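Local coordinates for tail fiber protein (PDB 6CL6) that probably recognises and binds the target-cell surface, as the trimeric receptor-binding tail fiber of an R-type pyocin, a contractile injection system of Pseudomonas aeruginosa, at residues A[289-300]-A[315-323]; A[322-333]-A[363-372]. All coordinates share one frame; numbering follows the deposited sequence.

Contact 1: A[289-300]-A[315-323]; sequences WWRDNDTGLIRQ and TFPIPFPTL
A beta hairpin of the fiber's C-terminal head, a domain of the gp53-like family in the H-type lectin clan, is covered on one face by the proline-rich connection 315-323, with Gln300 gripping Ile318 at the centre. The hairpin joins strands 288-292 and 297-306; its turn carries a G1 beta bulge in which Gly296 and Leu297 face Asp292. Gln300 reaches out extended beyond CG, and its amide makes two hydrogen bonds to the backbone of one residue. Ile318 N gives its hydrogen to Gln300 OE1 almost dead straight, 3.0 Å with 178° at the hydrogen. In return Gln300 NE2 donates to Ile318 O at 2.8 Å, the acceptor lying close to the amide plane. The two bonds together fix the rotation of the amide. Gln300 NE2 also sits 3.4 Å above the centre of the Phe320 ring, with the amide plane turned 66° from the ring plane. Pro317 CD also comes within 3.2 Å of Gln300 OE1.

Trp289 takes the next place. CG stands between the backbone N and the carbonyl carbon (chi1 57°), which turns one face of the indole to Ile318. The two side chains cross at about a right angle, and CD1 of Ile318 makes a CH-pi contact 3.8 Å from the centroid of the five-membered ring of Trp289. The other branch, CG2, lies by NE1 and CD1, and Pro317 CB approaches the indole at its edge. Farther toward the turn, Ile298 slides past Phe320 in the opposite direction, with the carbonyl oxygen of Ile298 at the ring's edge. CD1 at the far end of Ile298 stands 3.6 Å from CD of the Pro321 ring.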
loop_
_atom_site.group_PDB
_atom_site.type_symbol
_atom_site.label_atom_id
_atom_site.label_comp_id
_atom_site.label_asym_id
_atom_site.label_seq_id
_atom_site.Cartn_x
_atom_site.Cartn_y
_atom_site.Cartn_z
ATOM N N TRP A 289 -30.855 -39.698 73.553
ATOM C CA TRP A 289 -29.508 -40.092 73.202
ATOM C C TRP A 289 -28.765 -38.895 72.620
ATOM O O TRP A 289 -29.364 -37.898 72.204
ATOM C CB TRP A 289 -29.528 -41.250 72.212
ATOM C CG TRP A 289 -30.312 -40.925 70.969
ATOM C CD1 TRP A 289 -31.626 -41.205 70.734
ATOM C CD2 TRP A 289 -29.828 -40.260 69.803
ATOM N NE1 TRP A 289 -31.992 -40.752 69.486
ATOM C CE2 TRP A 289 -30.903 -40.169 68.896
ATOM C CE3 TRP A 289 -28.588 -39.728 69.432
ATOM C CZ2 TRP A 289 -30.775 -39.574 67.642
ATOM C CZ3 TRP A 289 -28.463 -39.133 68.179
ATOM C CH2 TRP A 289 -29.552 -39.054 67.307
ATOM N N TRP A 290 -27.448 -39.006 72.621
ATOM C CA TRP A 290 -26.562 -37.986 72.049
ATOM C C TRP A 290 -25.398 -38.726 71.415
ATOM O O TRP A 290 -24.888 -39.702 71.975
ATOM C CB TRP A 290 -26.080 -36.995 73.130
ATOM C CG TRP A 290 -25.043 -36.019 72.710
ATOM C CD1 TRP A 290 -25.243 -34.763 72.183
ATOM C CD2 TRP A 290 -23.619 -36.188 72.778
ATOM N NE1 TRP A 290 -24.045 -34.163 71.924
ATOM C CE2 TRP A 290 -23.031 -35.012 72.269
ATOM C CE3 TRP A 290 -22.793 -37.224 73.206
ATOM C CZ2 TRP A 290 -21.643 -34.842 72.182
ATOM C CZ3 TRP A 290 -21.413 -37.050 73.127
ATOM C CH2 TRP A 290 -20.861 -35.866 72.624
ATOM N N ARG A 291 -24.974 -38.258 70.241
ATOM C CA ARG A 291 -23.974 -38.961 69.459
ATOM C C ARG A 291 -22.931 -37.969 68.962
ATOM O O ARG A 291 -23.266 -36.981 68.298
ATOM C CB ARG A 291 -24.621 -39.692 68.289
ATOM C CG ARG A 291 -23.657 -40.494 67.455
ATOM C CD ARG A 291 -24.458 -41.375 66.460
ATOM N NE ARG A 291 -23.613 -42.333 65.760
ATOM C CZ ARG A 291 -24.059 -43.443 65.174
ATOM N NH1 ARG A 291 -25.356 -43.746 65.211
ATOM N NH2 ARG A 291 -23.210 -44.255 64.558
ATOM N N ASP A 292 -21.681 -38.230 69.302
ATOM C CA ASP A 292 -20.546 -37.504 68.733
ATOM C C ASP A 292 -20.184 -38.181 67.417
ATOM O O ASP A 292 -19.565 -39.242 67.396
ATOM C CB ASP A 292 -19.364 -37.505 69.694
ATOM C CG ASP A 292 -18.093 -36.982 69.025
ATOM O OD1 ASP A 292 -18.163 -35.912 68.383
ATOM O OD2 ASP A 292 -17.053 -37.657 69.098
ATOM N N ASN A 293 -20.543 -37.559 66.308
ATOM C CA ASN A 293 -20.287 -38.166 65.012
ATOM C C ASN A 293 -18.839 -38.074 64.578
ATOM O O ASN A 293 -18.465 -38.791 63.649
ATOM C CB ASN A 293 -21.233 -37.534 64.006
ATOM C CG ASN A 293 -22.686 -37.882 64.318
ATOM O OD1 ASN A 293 -23.047 -39.056 64.333
ATOM N ND2 ASN A 293 -23.496 -36.875 64.625
ATOM N N ASP A 294 -18.010 -37.277 65.261
ATOM C CA ASP A 294 -16.572 -37.331 65.020
ATOM C C ASP A 294 -16.007 -38.696 65.383
ATOM O O ASP A 294 -15.152 -39.229 64.673
ATOM C CB ASP A 294 -15.836 -36.252 65.836
ATOM C CG ASP A 294 -16.112 -34.848 65.366
ATOM O OD1 ASP A 294 -16.223 -34.649 64.143
ATOM O OD2 ASP A 294 -16.179 -33.919 66.202
ATOM N N THR A 295 -16.427 -39.247 66.528
ATOM C CA THR A 295 -15.890 -40.501 67.015
ATOM C C THR A 295 -16.901 -41.645 67.016
ATOM O O THR A 295 -16.497 -42.814 67.100
ATOM C CB THR A 295 -15.361 -40.336 68.452
ATOM O OG1 THR A 295 -16.447 -40.070 69.348
ATOM C CG2 THR A 295 -14.358 -39.193 68.539
ATOM N N GLY A 296 -18.191 -41.346 66.974
ATOM C CA GLY A 296 -19.213 -42.373 67.109
ATOM C C GLY A 296 -19.627 -42.681 68.531
ATOM O O GLY A 296 -20.467 -43.561 68.734
ATOM N N LEU A 297 -19.069 -41.994 69.522
ATOM C CA LEU A 297 -19.492 -42.217 70.901
ATOM C C LEU A 297 -20.945 -41.801 71.075
ATOM O O LEU A 297 -21.373 -40.738 70.602
ATOM C CB LEU A 297 -18.597 -41.441 71.866
ATOM C CG LEU A 297 -18.947 -41.532 73.350
ATOM C CD1 LEU A 297 -18.666 -42.924 73.874
ATOM C CD2 LEU A 297 -18.165 -40.501 74.127
ATOM N N ILE A 298 -21.718 -42.664 71.742
ATOM C CA ILE A 298 -23.130 -42.429 71.988
ATOM C C ILE A 298 -23.359 -42.496 73.492
ATOM O O ILE A 298 -22.845 -43.406 74.158
ATOM C CB ILE A 298 -24.028 -43.465 71.284
ATOM C CG1 ILE A 298 -23.891 -43.330 69.762
ATOM C CG2 ILE A 298 -25.491 -43.308 71.736
ATOM C CD1 ILE A 298 -24.505 -44.466 69.021
ATOM N N ARG A 299 -24.124 -41.542 74.004
ATOM C CA ARG A 299 -24.614 -41.573 75.375
ATOM C C ARG A 299 -26.134 -41.587 75.349
ATOM O O ARG A 299 -26.760 -40.896 74.537
ATOM C CB ARG A 299 -24.133 -40.372 76.193
ATOM C CG ARG A 299 -22.626 -40.330 76.401
ATOM C CD ARG A 299 -22.255 -39.357 77.527
ATOM N NE ARG A 299 -22.645 -39.834 78.861
ATOM C CZ ARG A 299 -21.891 -40.615 79.648
ATOM N NH1 ARG A 299 -20.695 -41.032 79.244
ATOM N NH2 ARG A 299 -22.336 -40.972 80.842
ATOM N N GLN A 300 -26.727 -42.367 76.250
ATOM C CA GLN A 300 -28.168 -42.511 76.293
ATOM C C GLN A 300 -28.604 -42.489 77.758
ATOM O O GLN A 300 -27.787 -42.651 78.660
ATOM C CB GLN A 300 -28.636 -43.818 75.629
ATOM C CG GLN A 300 -27.975 -44.130 74.294
ATOM C CD GLN A 300 -28.768 -45.158 73.477
ATOM O OE1 GLN A 300 -29.976 -45.047 73.340
ATOM N NE2 GLN A 300 -28.081 -46.164 72.961
ATOM N N THR A 315 -34.572 -50.856 77.863
ATOM C CA THR A 315 -34.269 -50.853 76.434
ATOM C C THR A 315 -33.768 -49.473 76.059
ATOM O O THR A 315 -34.419 -48.456 76.370
ATOM C CB THR A 315 -35.502 -51.225 75.597
ATOM O OG1 THR A 315 -35.948 -52.532 75.967
ATOM C CG2 THR A 315 -35.157 -51.212 74.104
ATOM N N PHE A 316 -32.604 -49.431 75.405
ATOM C CA PHE A 316 -31.989 -48.165 75.065
ATOM C C PHE A 316 -32.837 -47.427 74.034
ATOM O O PHE A 316 -33.390 -48.056 73.126
ATOM C CB PHE A 316 -30.592 -48.397 74.502
ATOM C CG PHE A 316 -29.656 -49.078 75.457
ATOM C CD1 PHE A 316 -29.554 -48.666 76.774
ATOM C CD2 PHE A 316 -28.888 -50.144 75.038
ATOM C CE1 PHE A 316 -28.680 -49.295 77.638
ATOM C CE2 PHE A 316 -28.025 -50.774 75.901
ATOM C CZ PHE A 316 -27.907 -50.349 77.196
ATOM N N PRO A 317 -32.926 -46.094 74.128
ATOM C CA PRO A 317 -33.672 -45.328 73.109
ATOM C C PRO A 317 -33.315 -45.684 71.675
ATOM O O PRO A 317 -34.223 -45.795 70.833
ATOM C CB PRO A 317 -33.314 -43.877 73.455
ATOM C CG PRO A 317 -33.102 -43.898 74.952
ATOM C CD PRO A 317 -32.477 -45.236 75.255
ATOM N N ILE A 318 -32.030 -45.839 71.362
ATOM C CA ILE A 318 -31.609 -46.417 70.085
ATOM C C ILE A 318 -30.625 -47.543 70.369
ATOM O O ILE A 318 -29.941 -47.543 71.402
ATOM C CB ILE A 318 -30.958 -45.367 69.160
ATOM C CG1 ILE A 318 -29.738 -44.727 69.851
ATOM C CG2 ILE A 318 -31.968 -44.309 68.764
ATOM C CD1 ILE A 318 -28.968 -43.763 68.945
ATOM N N PRO A 319 -30.508 -48.498 69.465
ATOM C CA PRO A 319 -29.495 -49.543 69.643
ATOM C C PRO A 319 -28.103 -48.969 69.499
ATOM O O PRO A 319 -27.855 -48.087 68.664
ATOM C CB PRO A 319 -29.796 -50.535 68.503
ATOM C CG PRO A 319 -31.144 -50.176 68.008
ATOM C CD PRO A 319 -31.308 -48.717 68.237
ATOM N N PHE A 320 -27.195 -49.470 70.320
ATOM C CA PHE A 320 -25.780 -49.203 70.100
ATOM C C PHE A 320 -25.342 -49.958 68.845
ATOM O O PHE A 320 -25.652 -51.148 68.705
ATOM C CB PHE A 320 -24.943 -49.628 71.298
ATOM C CG PHE A 320 -25.065 -48.714 72.483
ATOM C CD1 PHE A 320 -24.452 -47.459 72.486
ATOM C CD2 PHE A 320 -25.760 -49.124 73.628
ATOM C CE1 PHE A 320 -24.548 -46.624 73.595
ATOM C CE2 PHE A 320 -25.859 -48.279 74.737
ATOM C CZ PHE A 320 -25.256 -47.046 74.725
ATOM N N PRO A 321 -24.678 -49.299 67.890
ATOM C CA PRO A 321 -24.288 -50.016 66.660
ATOM C C PRO A 321 -23.413 -51.230 66.907
ATOM O O PRO A 321 -23.562 -52.237 66.204
ATOM C CB PRO A 321 -23.543 -48.932 65.861
ATOM C CG PRO A 321 -24.187 -47.670 66.285
ATOM C CD PRO A 321 -24.505 -47.840 67.755
ATOM N N THR A 322 -22.523 -51.182 67.897
ATOM C CA THR A 322 -21.598 -52.279 68.154
ATOM C C THR A 322 -21.676 -52.789 69.587
ATOM O O THR A 322 -21.856 -53.994 69.788
ATOM C CB THR A 322 -20.168 -51.834 67.817
ATOM O OG1 THR A 322 -20.106 -51.452 66.441
ATOM C CG2 THR A 322 -19.184 -52.956 68.055
ATOM N N LEU A 323 -21.510 -51.933 70.594
ATOM C CA LEU A 323 -21.590 -52.424 71.963
ATOM C C LEU A 323 -21.819 -51.281 72.941
ATOM O O LEU A 323 -21.483 -50.134 72.678
ATOM C CB LEU A 323 -20.325 -53.193 72.374
ATOM C CG LEU A 323 -19.129 -52.390 72.867
ATOM C CD1 LEU A 323 -18.030 -53.319 73.349
ATOM C CD2 LEU A 323 -18.596 -51.473 71.774
#

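Contact 2: A[322-333]-A[363-372]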
loop_
_atom_site.group_PDB
_atom_site.type_symbol
_atom_site.label_atom_id
_atom_site.label_comp_id
_atom_site.label_asym_id
_atom_site.label_seq_id
_atom_site.Cartn_x
_atom_site.Cartn_y
_atom_site.Cartn_z
ATOM N N THR A 322 -22.523 -51.182 67.897
ATOM C CA THR A 322 -21.598 -52.279 68.154
ATOM C C THR A 322 -21.676 -52.789 69.587
ATOM O O THR A 322 -21.856 -53.994 69.788
ATOM C CB THR A 322 -20.168 -51.834 67.817
ATOM O OG1 THR A 322 -20.106 -51.452 66.441
ATOM C CG2 THR A 322 -19.184 -52.956 68.055
ATOM N N LEU A 323 -21.510 -51.933 70.594
ATOM C CA LEU A 323 -21.590 -52.424 71.963
ATOM C C LEU A 323 -21.819 -51.281 72.941
ATOM O O LEU A 323 -21.483 -50.134 72.678
ATOM C CB LEU A 323 -20.325 -53.193 72.374
ATOM C CG LEU A 323 -19.129 -52.390 72.867
ATOM C CD1 LEU A 323 -18.030 -53.319 73.349
ATOM C CD2 LEU A 323 -18.596 -51.473 71.774
ATOM N N CYS A 324 -22.412 -51.625 74.079
ATOM C CA CYS A 324 -22.490 -50.712 75.210
ATOM C C CYS A 324 -21.190 -50.806 75.997
ATOM O O CYS A 324 -20.724 -51.909 76.300
ATOM C CB CYS A 324 -23.686 -51.075 76.083
ATOM S SG CYS A 324 -23.754 -50.150 77.596
ATOM N N LEU A 325 -20.585 -49.652 76.295
ATOM C CA LEU A 325 -19.306 -49.621 76.999
ATOM C C LEU A 325 -19.440 -49.506 78.519
ATOM O O LEU A 325 -18.482 -49.810 79.245
ATOM C CB LEU A 325 -18.453 -48.466 76.486
ATOM C CG LEU A 325 -17.875 -48.674 75.082
ATOM C CD1 LEU A 325 -17.199 -47.402 74.592
ATOM C CD2 LEU A 325 -16.904 -49.853 75.065
ATOM N N GLY A 326 -20.573 -49.058 79.013
ATOM C CA GLY A 326 -20.730 -48.888 80.443
ATOM C C GLY A 326 -21.984 -48.102 80.742
ATOM O O GLY A 326 -22.688 -47.646 79.836
ATOM N N GLY A 327 -22.255 -47.968 82.037
ATOM C CA GLY A 327 -23.442 -47.269 82.497
ATOM C C GLY A 327 -23.506 -47.254 84.008
ATOM O O GLY A 327 -22.634 -47.803 84.702
ATOM N N TYR A 328 -24.546 -46.583 84.504
ATOM C CA TYR A 328 -24.828 -46.501 85.930
ATOM C C TYR A 328 -26.316 -46.237 86.107
ATOM O O TYR A 328 -27.018 -45.870 85.153
ATOM C CB TYR A 328 -24.007 -45.387 86.607
ATOM C CG TYR A 328 -24.543 -44.023 86.303
ATOM C CD1 TYR A 328 -25.589 -43.482 87.039
ATOM C CD2 TYR A 328 -24.008 -43.256 85.262
ATOM C CE1 TYR A 328 -26.099 -42.253 86.755
ATOM C CE2 TYR A 328 -24.498 -42.008 84.981
ATOM C CZ TYR A 328 -25.557 -41.507 85.726
ATOM O OH TYR A 328 -26.071 -40.264 85.449
ATOM N N ALA A 329 -26.787 -46.405 87.345
ATOM C CA ALA A 329 -28.134 -46.018 87.715
ATOM C C ALA A 329 -28.114 -45.175 88.983
ATOM O O ALA A 329 -27.149 -45.189 89.738
ATOM C CB ALA A 329 -29.022 -47.256 87.944
ATOM N N ASN A 330 -29.205 -44.457 89.204
ATOM C CA ASN A 330 -29.344 -43.479 90.270
ATOM C C ASN A 330 -30.748 -43.519 90.866
ATOM O O ASN A 330 -31.729 -43.606 90.122
ATOM C CB ASN A 330 -29.049 -42.060 89.719
ATOM C CG ASN A 330 -29.684 -40.966 90.553
ATOM O OD1 ASN A 330 -29.146 -40.560 91.600
ATOM N ND2 ASN A 330 -30.836 -40.509 90.117
ATOM N N GLN A 331 -30.822 -43.485 92.200
ATOM C CA GLN A 331 -32.091 -43.419 92.906
ATOM C C GLN A 331 -32.694 -42.032 92.789
ATOM O O GLN A 331 -32.054 -41.042 93.133
ATOM C CB GLN A 331 -31.900 -43.770 94.400
ATOM C CG GLN A 331 -31.333 -45.149 94.680
ATOM C CD GLN A 331 -32.390 -46.248 94.561
ATOM O OE1 GLN A 331 -33.575 -45.953 94.410
ATOM N NE2 GLN A 331 -31.951 -47.513 94.634
ATOM N N THR A 332 -33.945 -41.957 92.315
ATOM C CA THR A 332 -34.615 -40.681 92.134
ATOM C C THR A 332 -35.597 -40.355 93.244
ATOM O O THR A 332 -36.265 -39.322 93.164
ATOM C CB THR A 332 -35.368 -40.638 90.800
ATOM O OG1 THR A 332 -36.503 -41.498 90.859
ATOM C CG2 THR A 332 -34.462 -41.074 89.661
ATOM N N SER A 333 -35.709 -41.202 94.278
ATOM C CA SER A 333 -36.671 -40.965 95.336
ATOM C C SER A 333 -35.975 -40.612 96.650
ATOM O O SER A 333 -34.760 -40.723 96.802
ATOM C CB SER A 333 -37.586 -42.185 95.553
ATOM O OG SER A 333 -36.844 -43.291 96.051
ATOM N N ALA A 363 -39.169 -48.594 93.276
ATOM C CA ALA A 363 -38.565 -47.288 93.184
ATOM C C ALA A 363 -38.191 -46.994 91.745
ATOM O O ALA A 363 -37.832 -47.888 90.985
ATOM C CB ALA A 363 -37.319 -47.133 94.061
ATOM N N VAL A 364 -38.256 -45.723 91.405
ATOM C CA VAL A 364 -37.853 -45.259 90.079
ATOM C C VAL A 364 -36.368 -44.942 90.112
ATOM O O VAL A 364 -35.918 -44.149 90.941
ATOM C CB VAL A 364 -38.661 -44.041 89.640
ATOM C CG1 VAL A 364 -38.097 -43.532 88.334
ATOM C CG2 VAL A 364 -40.151 -44.408 89.478
ATOM N N LEU A 365 -35.612 -45.567 89.213
ATOM C CA LEU A 365 -34.194 -45.304 89.047
ATOM C C LEU A 365 -33.948 -44.701 87.669
ATOM O O LEU A 365 -34.502 -45.163 86.661
ATOM C CB LEU A 365 -33.376 -46.587 89.206
ATOM C CG LEU A 365 -33.095 -47.031 90.662
ATOM C CD1 LEU A 365 -34.381 -47.348 91.421
ATOM C CD2 LEU A 365 -32.152 -48.234 90.654
ATOM N N SER A 366 -33.148 -43.654 87.632
ATOM C CA SER A 366 -32.667 -43.151 86.351
ATOM C C SER A 366 -31.353 -43.839 86.016
ATOM O O SER A 366 -30.710 -44.463 86.871
ATOM C CB SER A 366 -32.495 -41.638 86.380
ATOM O OG SER A 366 -31.568 -41.252 87.377
ATOM N N TRP A 367 -30.964 -43.744 84.742
ATOM C CA TRP A 367 -29.778 -44.419 84.286
ATOM C C TRP A 367 -29.149 -43.669 83.113
ATOM O O TRP A 367 -29.809 -42.912 82.401
ATOM C CB TRP A 367 -30.104 -45.862 83.882
ATOM C CG TRP A 367 -31.074 -45.973 82.751
ATOM C CD1 TRP A 367 -32.407 -46.216 82.850
ATOM C CD2 TRP A 367 -30.791 -45.836 81.360
ATOM N NE1 TRP A 367 -32.976 -46.263 81.599
ATOM C CE2 TRP A 367 -32.006 -46.019 80.664
ATOM C CE3 TRP A 367 -29.636 -45.591 80.629
ATOM C CZ2 TRP A 367 -32.090 -45.943 79.271
ATOM C CZ3 TRP A 367 -29.721 -45.507 79.229
ATOM C CH2 TRP A 367 -30.934 -45.688 78.576
ATOM N N GLU A 368 -27.839 -43.894 82.937
ATOM C CA GLU A 368 -27.104 -43.438 81.774
ATOM C C GLU A 368 -26.248 -44.587 81.257
ATOM O O GLU A 368 -25.789 -45.439 82.028
ATOM C CB GLU A 368 -26.196 -42.255 82.123
ATOM C CG GLU A 368 -26.802 -40.904 81.938
ATOM C CD GLU A 368 -25.739 -39.804 82.012
ATOM O OE1 GLU A 368 -25.353 -39.411 83.133
ATOM O OE2 GLU A 368 -25.262 -39.373 80.946
ATOM N N ALA A 369 -26.043 -44.614 79.944
ATOM C CA ALA A 369 -25.220 -45.626 79.314
ATOM C C ALA A 369 -24.453 -44.979 78.171
ATOM O O ALA A 369 -24.887 -43.971 77.623
ATOM C CB ALA A 369 -26.062 -46.785 78.783
ATOM N N PHE A 370 -23.290 -45.548 77.838
ATOM C CA PHE A 370 -22.495 -45.030 76.739
ATOM C C PHE A 370 -21.903 -46.191 75.962
ATOM O O PHE A 370 -21.755 -47.304 76.469
ATOM C CB PHE A 370 -21.419 -44.046 77.242
ATOM C CG PHE A 370 -20.386 -44.671 78.138
ATOM C CD1 PHE A 370 -20.645 -44.841 79.497
ATOM C CD2 PHE A 370 -19.159 -45.075 77.629
ATOM C CE1 PHE A 370 -19.700 -45.420 80.324
ATOM C CE2 PHE A 370 -18.208 -45.657 78.442
ATOM C CZ PHE A 370 -18.475 -45.829 79.795
ATOM N N GLY A 371 -21.584 -45.924 74.694
ATOM C CA GLY A 371 -21.072 -46.982 73.847
ATOM C C GLY A 371 -20.811 -46.496 72.432
ATOM O O GLY A 371 -20.569 -45.308 72.211
ATOM N N ARG A 372 -20.857 -47.410 71.477
ATOM C CA ARG A 372 -20.546 -47.058 70.096
ATOM C C ARG A 372 -21.218 -48.046 69.165
ATOM O O ARG A 372 -21.877 -49.005 69.611
ATOM C CB ARG A 372 -19.031 -47.044 69.868
ATOM C CG ARG A 372 -18.349 -48.399 70.041
ATOM C CD ARG A 372 -16.876 -48.331 69.661
ATOM N NE ARG A 372 -16.129 -49.499 70.129
ATOM C CZ ARG A 372 -15.903 -50.586 69.397
ATOM N NH1 ARG A 372 -16.362 -50.666 68.152
ATOM N NH2 ARG A 372 -15.212 -51.594 69.909
ATOM O OXT ARG A 372 -21.128 -47.892 67.948
HETATM O O HOH W 1 -29.377 -40.151 85.750
HETATM O O HOH W 2 -35.452 -44.035 93.880
#
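Tyr328 and Glu368 face each other as a hydrogen-bonded antiparallel pair, their side chains side by side and pointing the same way. Tyr328 OH donates to the anti lone pair of Glu368 OE1 at 2.6 Å, with ring and carboxylate planes 79° apart. Glu368 OE2 turns to Arg299 of the third subunit in a salt bridge, and Tyr328 rings of the subunits meet edge-to-face, so this face looks into the trimer.

On the same face, Asn330 ND2 donates to Ser366 OG at 2.9 Å, nearly in its amide plane, and also to Phe345 O of the third subunit. A chi1 near 64° swings the Phe370 ring back over the neighbouring strand: one ring face covers Leu325 C and Gly326 N, and Leu325 CB stands 3.4 Å from Phe370 CE2.

Toward the chain end, Leu323 CD2 sits 3.5 Å above the guanidinium plane of Arg372, whose NE bonds Leu284 O of the second subunit. At the far end Thr332 grips Val364 O twice, by N and by OG1, the latter at 2.7 Å from above the carbonyl plane. Strands 324-331 and 363-371 thus pair antiparallel at the margin of the head's five-stranded sheet, with two classic beta bulges: one within the pairing, Leu325-Gly326 facing Phe370, and one just before it, Thr322-Leu323 facing Arg372.

Overall arrangement
Both contacts build on one antiparallel sheet, in which strand 297-306 lies beside strand 363-371: Gln300 and Ile298 of contact 1 pair through their backbones with Ala369 and Gly371 of contact 2. They run in series, sharing Thr322 and Leu323, where the irregular connection enters strand 324-331. Contact 1 is the smaller, 481 against 1034 Å², and is made of side chains laid on a chain without regular structure, with prolines at its more exposed fringe. Contact 2 is a backbone ladder, with a larger share of buried residues. Its Tyr328-Glu368 and Asn330-Ser366 pairs lie on the face turned to the neighbouring subunits, whereas in contact 1 residues such as Trp290 and Arg299, which point away from 315-323, meet the other subunits.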